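Local coordinates for phenol hydroxylase component phL (Pseudomonas stutzeri, PDB 3U52), which probably serves as the beta subunit of a multicomponent phenol hydroxylase, packing against the alpha subunit that, as in relatives, carries the catalytic diiron centre, at residues D[67-73]-D[270-274]; D[229-234]-D[300-305]. One frame throughout, in Å; residues are numbered along the deposited sequence.

Contact 1 of 2, residues D[67-73]-D[270-274]; sequences MEDWCAV and AVAGE
The loop between helix 31-36 and helix 81-105 is fastened to helix 251-274 where M67 and E68 meet E274, and a short apolar patch continues the contact along both segments. The carboxylate of E274 does the polar work. Its OE2 accepts the backbone N of E68 at 2.7 Å, nearly straight at 176°, although the donor comes from above the carboxylate plane. OE1 serves the next amide through a water, which accepts from D69 N at 2.7 Å and donates to E274 OE1 at 3.1 Å. A bend at chi2 (90°) turns the acid toward these two consecutive N-H groups, and a glutamate is long enough to span the gap. With an alanine here, the amide of E68 and the bridging water would probably be left without their acceptor, and the loop freer to shift. M67, slim and pliant, bends at chi2 and chi3 to lay SD against the aliphatic part of E274, 3.7 Å from CB, while its CG sits over the centre of the W70 ring. Beyond it, V271 offers CG2 to W70 CZ3 at 3.9 Å, and the same methyl meets V73 CG2. The small A270 lets the loop come close, its CB lying 3.9 Å from V73 CG2. W70 also meets the ring of W211, and D69 forms a salt bridge with R23. The contact lays a loop containing a short 3-10 turn (70-72) against the C-terminal part of helix 251-274, in the all-helical fold of the methane/phenol/alkene hydroxylase family.

Contact 2 of 2, residues D[229-234]-D[300-305]; sequences LVYDKM and LAEASV. With XE (xenon), chain B.
L300, on the last turn of helix 276-302, meets M234 and V230 of helix 211-240. The methyl CE of M234 reaches L300 CG at 3.6 Å, the two side chains crossing at about a right angle, and L300 CD2 rests 3.9 Å from V230 CG2; branched leucine and valine fill this buried seam well. A301 follows with only a methyl, which lets L229 come in close, CD1 at 4.1 Å from A301 CB. This is helix-helix packing in an all-helical subunit, with no hydrogen bond across it. Helix 211-240 carries a wider pi-type turn here, M234 N bonding to L229 O at 2.7 Å, and on this turn D232 faces a bound xenon, OD1 being 3.6 Å from the atom. S304 lies past the helix, its OG placed between backbone N and carbonyl carbon (chi1 60°) and bonded to L300 O at 2.7 Å. Serine thus satisfies its hydroxyl within its own segment while turning it beside M234 CE. V305 then closes over helix 211-240: CG1 touches L229 CD1 as the two side chains slide past each other in opposite directions, and CG2 lies 3.7 Å from K233 O.

In the fold
Contacts 1 and 2 lie on opposite sides of the chain's centre, about 20 and 19 Å from it, with their own centres about 35 Å apart and no atoms nearer than about 23 Å. Two connections join them. Helix 251-274, which bears segment 270-274, is followed directly by helix 276-302, which leads to 300-305. Helix 211-240 runs between the two sites: F212 touches W70 and V271 of contact 1, while residues 229-234 further along it build contact 2. The xenon pocket belongs with contact 2 through D232; Y227 and Y257 complete it, and Y257 stands on the same helix as 270-274.

Contact 1 of 2, residues D[67-73]-D[270-274]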
loop_
_atom_site.group_PDB
_atom_site.type_symbol
_atom_site.label_atom_id
_atom_site.label_comp_id
_atom_site.label_asym_id
_atom_site.label_seq_id
_atom_site.Cartn_x
_atom_site.Cartn_y
_atom_site.Cartn_z
ATOM N N MET D 67 38.292 -12.455 8.291
ATOM C CA MET D 67 37.567 -11.444 9.070
ATOM C C MET D 67 37.046 -12.045 10.343
ATOM O O MET D 67 36.398 -13.110 10.321
ATOM C CB MET D 67 36.363 -10.915 8.321
ATOM C CG MET D 67 36.717 -10.308 6.990
ATOM S SD MET D 67 37.475 -8.685 7.059
ATOM C CE MET D 67 36.034 -7.655 7.449
ATOM N N GLU D 68 37.258 -11.325 11.442
ATOM C CA GLU D 68 36.647 -11.687 12.706
ATOM C C GLU D 68 35.138 -11.792 12.488
ATOM O O GLU D 68 34.495 -12.718 12.981
ATOM C CB GLU D 68 36.968 -10.661 13.802
ATOM C CG GLU D 68 36.475 -11.094 15.211
ATOM C CD GLU D 68 35.779 -9.946 15.989
ATOM O OE1 GLU D 68 36.390 -9.415 16.955
ATOM O OE2 GLU D 68 34.621 -9.575 15.633
ATOM N N ASP D 69 34.583 -10.876 11.698
ATOM C CA ASP D 69 33.125 -10.815 11.522
ATOM C C ASP D 69 32.767 -10.290 10.126
ATOM O O ASP D 69 32.913 -9.117 9.887
ATOM C CB ASP D 69 32.561 -9.909 12.623
ATOM C CG ASP D 69 31.056 -9.890 12.658
ATOM O OD1 ASP D 69 30.418 -10.520 11.785
ATOM O OD2 ASP D 69 30.509 -9.218 13.575
ATOM N N TRP D 70 32.311 -11.145 9.204
ATOM C CA TRP D 70 32.016 -10.667 7.829
ATOM C C TRP D 70 30.877 -9.617 7.717
ATOM O O TRP D 70 30.803 -8.875 6.732
ATOM C CB TRP D 70 31.763 -11.827 6.869
ATOM C CG TRP D 70 33.000 -12.339 6.199
ATOM C CD1 TRP D 70 33.630 -13.540 6.437
ATOM C CD2 TRP D 70 33.770 -11.675 5.173
ATOM N NE1 TRP D 70 34.742 -13.656 5.623
ATOM C CE2 TRP D 70 34.853 -12.533 4.842
ATOM C CE3 TRP D 70 33.665 -10.428 4.526
ATOM C CZ2 TRP D 70 35.820 -12.191 3.883
ATOM C CZ3 TRP D 70 34.611 -10.090 3.561
ATOM C CH2 TRP D 70 35.694 -10.976 3.257
ATOM N N CYS D 71 29.971 -9.597 8.702
ATOM C CA CYS D 71 28.989 -8.495 8.877
ATOM C C CYS D 71 29.573 -7.126 9.240
ATOM O O CYS D 71 28.828 -6.153 9.303
ATOM C CB CYS D 71 27.957 -8.848 9.930
ATOM S SG CYS D 71 27.081 -10.282 9.460
ATOM N N ALA D 72 30.882 -7.042 9.496
ATOM C CA ALA D 72 31.569 -5.755 9.469
ATOM C C ALA D 72 31.392 -5.085 8.091
ATOM O O ALA D 72 31.421 -3.849 7.978
ATOM C CB ALA D 72 33.063 -5.930 9.745
ATOM N N VAL D 73 31.261 -5.882 7.039
ATOM C CA VAL D 73 31.041 -5.309 5.713
ATOM C C VAL D 73 29.543 -5.091 5.569
ATOM O O VAL D 73 28.775 -6.056 5.572
ATOM C CB VAL D 73 31.596 -6.202 4.580
ATOM C CG1 VAL D 73 31.098 -5.725 3.228
ATOM C CG2 VAL D 73 33.133 -6.232 4.607
ATOM N N ALA D 270 36.755 -1.974 5.079
ATOM C CA ALA D 270 36.586 -2.906 6.196
ATOM C C ALA D 270 37.516 -4.105 6.077
ATOM O O ALA D 270 38.054 -4.560 7.086
ATOM C CB ALA D 270 35.121 -3.345 6.316
ATOM N N VAL D 271 37.717 -4.602 4.847
ATOM C CA VAL D 271 38.600 -5.771 4.613
ATOM C C VAL D 271 40.109 -5.396 4.761
ATOM O O VAL D 271 40.860 -6.066 5.468
ATOM C CB VAL D 271 38.278 -6.437 3.250
ATOM C CG1 VAL D 271 39.160 -7.625 2.997
ATOM C CG2 VAL D 271 36.835 -6.924 3.245
ATOM N N ALA D 272 40.527 -4.314 4.110
ATOM C CA ALA D 272 41.869 -3.766 4.296
ATOM C C ALA D 272 42.190 -3.304 5.751
ATOM O O ALA D 272 43.251 -3.600 6.279
ATOM C CB ALA D 272 42.118 -2.651 3.301
ATOM N N GLY D 273 41.276 -2.599 6.392
ATOM C CA GLY D 273 41.449 -2.184 7.786
ATOM C C GLY D 273 41.445 -3.294 8.810
ATOM O O GLY D 273 41.866 -3.094 9.943
ATOM N N GLU D 274 40.977 -4.479 8.437
ATOM C CA GLU D 274 40.918 -5.576 9.387
ATOM C C GLU D 274 42.341 -5.988 9.894
ATOM O O GLU D 274 42.557 -6.110 11.089
ATOM C CB GLU D 274 40.190 -6.768 8.784
ATOM C CG GLU D 274 40.142 -8.028 9.692
ATOM C CD GLU D 274 38.921 -8.077 10.608
ATOM O OE1 GLU D 274 38.134 -7.104 10.629
ATOM O OE2 GLU D 274 38.735 -9.111 11.290
HETATM O O HOH W 1 35.468 -8.349 11.463
#

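Contact 2 of 2, residues D[229-234]-D[300-305]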
loop_
_atom_site.group_PDB
_atom_site.type_symbol
_atom_site.label_atom_id
_atom_site.label_comp_id
_atom_site.label_asym_id
_atom_site.label_seq_id
_atom_site.Cartn_x
_atom_site.Cartn_y
_atom_site.Cartn_z
ATOM N N LEU D 229 37.072 5.470 -17.978
ATOM C CA LEU D 229 37.596 5.573 -19.342
ATOM C C LEU D 229 36.474 5.671 -20.350
ATOM O O LEU D 229 36.479 6.536 -21.221
ATOM C CB LEU D 229 38.503 4.381 -19.701
ATOM C CG LEU D 229 39.069 4.346 -21.135
ATOM C CD1 LEU D 229 39.996 5.528 -21.405
ATOM C CD2 LEU D 229 39.806 3.027 -21.348
ATOM N N VAL D 230 35.510 4.770 -20.229
ATOM C CA VAL D 230 34.433 4.664 -21.219
ATOM C C VAL D 230 33.316 5.737 -21.069
ATOM O O VAL D 230 32.965 6.435 -22.040
ATOM C CB VAL D 230 33.841 3.243 -21.264
ATOM C CG1 VAL D 230 32.697 3.181 -22.300
ATOM C CG2 VAL D 230 34.916 2.230 -21.634
ATOM N N TYR D 231 32.757 5.864 -19.865
ATOM C CA TYR D 231 31.557 6.699 -19.708
ATOM C C TYR D 231 31.853 8.119 -19.288
ATOM O O TYR D 231 30.921 8.934 -19.227
ATOM C CB TYR D 231 30.526 6.030 -18.777
ATOM C CG TYR D 231 30.124 4.661 -19.286
ATOM C CD1 TYR D 231 30.655 3.515 -18.737
ATOM C CD2 TYR D 231 29.281 4.534 -20.368
ATOM C CE1 TYR D 231 30.303 2.234 -19.239
ATOM C CE2 TYR D 231 28.925 3.289 -20.859
ATOM C CZ TYR D 231 29.436 2.152 -20.294
ATOM O OH TYR D 231 29.065 0.935 -20.832
ATOM N N ASP D 232 33.115 8.413 -19.003
ATOM C CA ASP D 232 33.568 9.776 -18.833
ATOM C C ASP D 232 34.447 10.229 -19.979
ATOM O O ASP D 232 34.083 11.147 -20.712
ATOM C CB ASP D 232 34.338 9.940 -17.545
ATOM C CG ASP D 232 33.437 10.159 -16.343
ATOM O OD1 ASP D 232 32.193 10.309 -16.512
ATOM O OD2 ASP D 232 33.978 10.157 -15.202
ATOM N N LYS D 233 35.613 9.595 -20.123
ATOM C CA LYS D 233 36.597 10.063 -21.111
ATOM C C LYS D 233 36.206 9.789 -22.561
ATOM O O LYS D 233 36.153 10.724 -23.361
ATOM C CB LYS D 233 38.019 9.605 -20.736
ATOM C CG LYS D 233 38.412 10.309 -19.457
ATOM C CD LYS D 233 39.641 9.739 -18.833
ATOM C CE LYS D 233 39.642 9.847 -17.302
ATOM N NZ LYS D 233 39.656 11.252 -16.803
ATOM N N MET D 234 35.876 8.541 -22.899
ATOM C CA MET D 234 35.336 8.265 -24.220
ATOM C C MET D 234 34.060 9.070 -24.476
ATOM O O MET D 234 33.861 9.577 -25.591
ATOM C CB MET D 234 35.073 6.785 -24.376
ATOM C CG MET D 234 35.296 6.258 -25.753
ATOM S SD MET D 234 35.503 4.430 -25.766
ATOM C CE MET D 234 36.815 4.261 -24.547
ATOM N N LEU D 300 41.672 -0.087 -26.460
ATOM C CA LEU D 300 40.470 0.714 -26.531
ATOM C C LEU D 300 40.784 2.201 -26.387
ATOM O O LEU D 300 40.239 3.023 -27.118
ATOM C CB LEU D 300 39.452 0.263 -25.468
ATOM C CG LEU D 300 38.077 0.952 -25.405
ATOM C CD1 LEU D 300 37.217 0.630 -26.672
ATOM C CD2 LEU D 300 37.326 0.552 -24.134
ATOM N N ALA D 301 41.614 2.563 -25.417
ATOM C CA ALA D 301 41.958 3.975 -25.252
ATOM C C ALA D 301 42.659 4.451 -26.529
ATOM O O ALA D 301 42.316 5.507 -27.046
ATOM C CB ALA D 301 42.819 4.219 -24.014
ATOM N N GLU D 302 43.568 3.630 -27.072
ATOM C CA GLU D 302 44.377 4.021 -28.233
ATOM C C GLU D 302 43.522 4.263 -29.481
ATOM O O GLU D 302 43.868 5.079 -30.334
ATOM C CB GLU D 302 45.456 2.965 -28.527
ATOM C CG GLU D 302 46.647 3.030 -27.561
ATOM C CD GLU D 302 47.674 1.883 -27.709
ATOM O OE1 GLU D 302 48.787 2.057 -27.150
ATOM O OE2 GLU D 302 47.398 0.819 -28.343
ATOM N N ALA D 303 42.416 3.529 -29.579
ATOM C CA ALA D 303 41.550 3.568 -30.753
ATOM C C ALA D 303 40.509 4.685 -30.667
ATOM O O ALA D 303 39.674 4.820 -31.550
ATOM C CB ALA D 303 40.879 2.223 -30.944
ATOM N N SER D 304 40.562 5.472 -29.594
ATOM C CA SER D 304 39.490 6.426 -29.301
ATOM C C SER D 304 40.082 7.678 -28.701
ATOM O O SER D 304 40.514 8.575 -29.429
ATOM C CB SER D 304 38.411 5.814 -28.361
ATOM O OG SER D 304 38.964 5.413 -27.111
ATOM N N VAL D 305 40.123 7.732 -27.380
ATOM C CA VAL D 305 40.378 8.991 -26.680
ATOM C C VAL D 305 41.895 9.255 -26.475
ATOM O O VAL D 305 42.296 10.377 -26.204
ATOM C CB VAL D 305 39.512 9.092 -25.351
ATOM C CG1 VAL D 305 39.957 8.057 -24.313
ATOM C CG2 VAL D 305 39.566 10.480 -24.766
HETATM XE XE XE B . 31.873 7.062 -14.902
#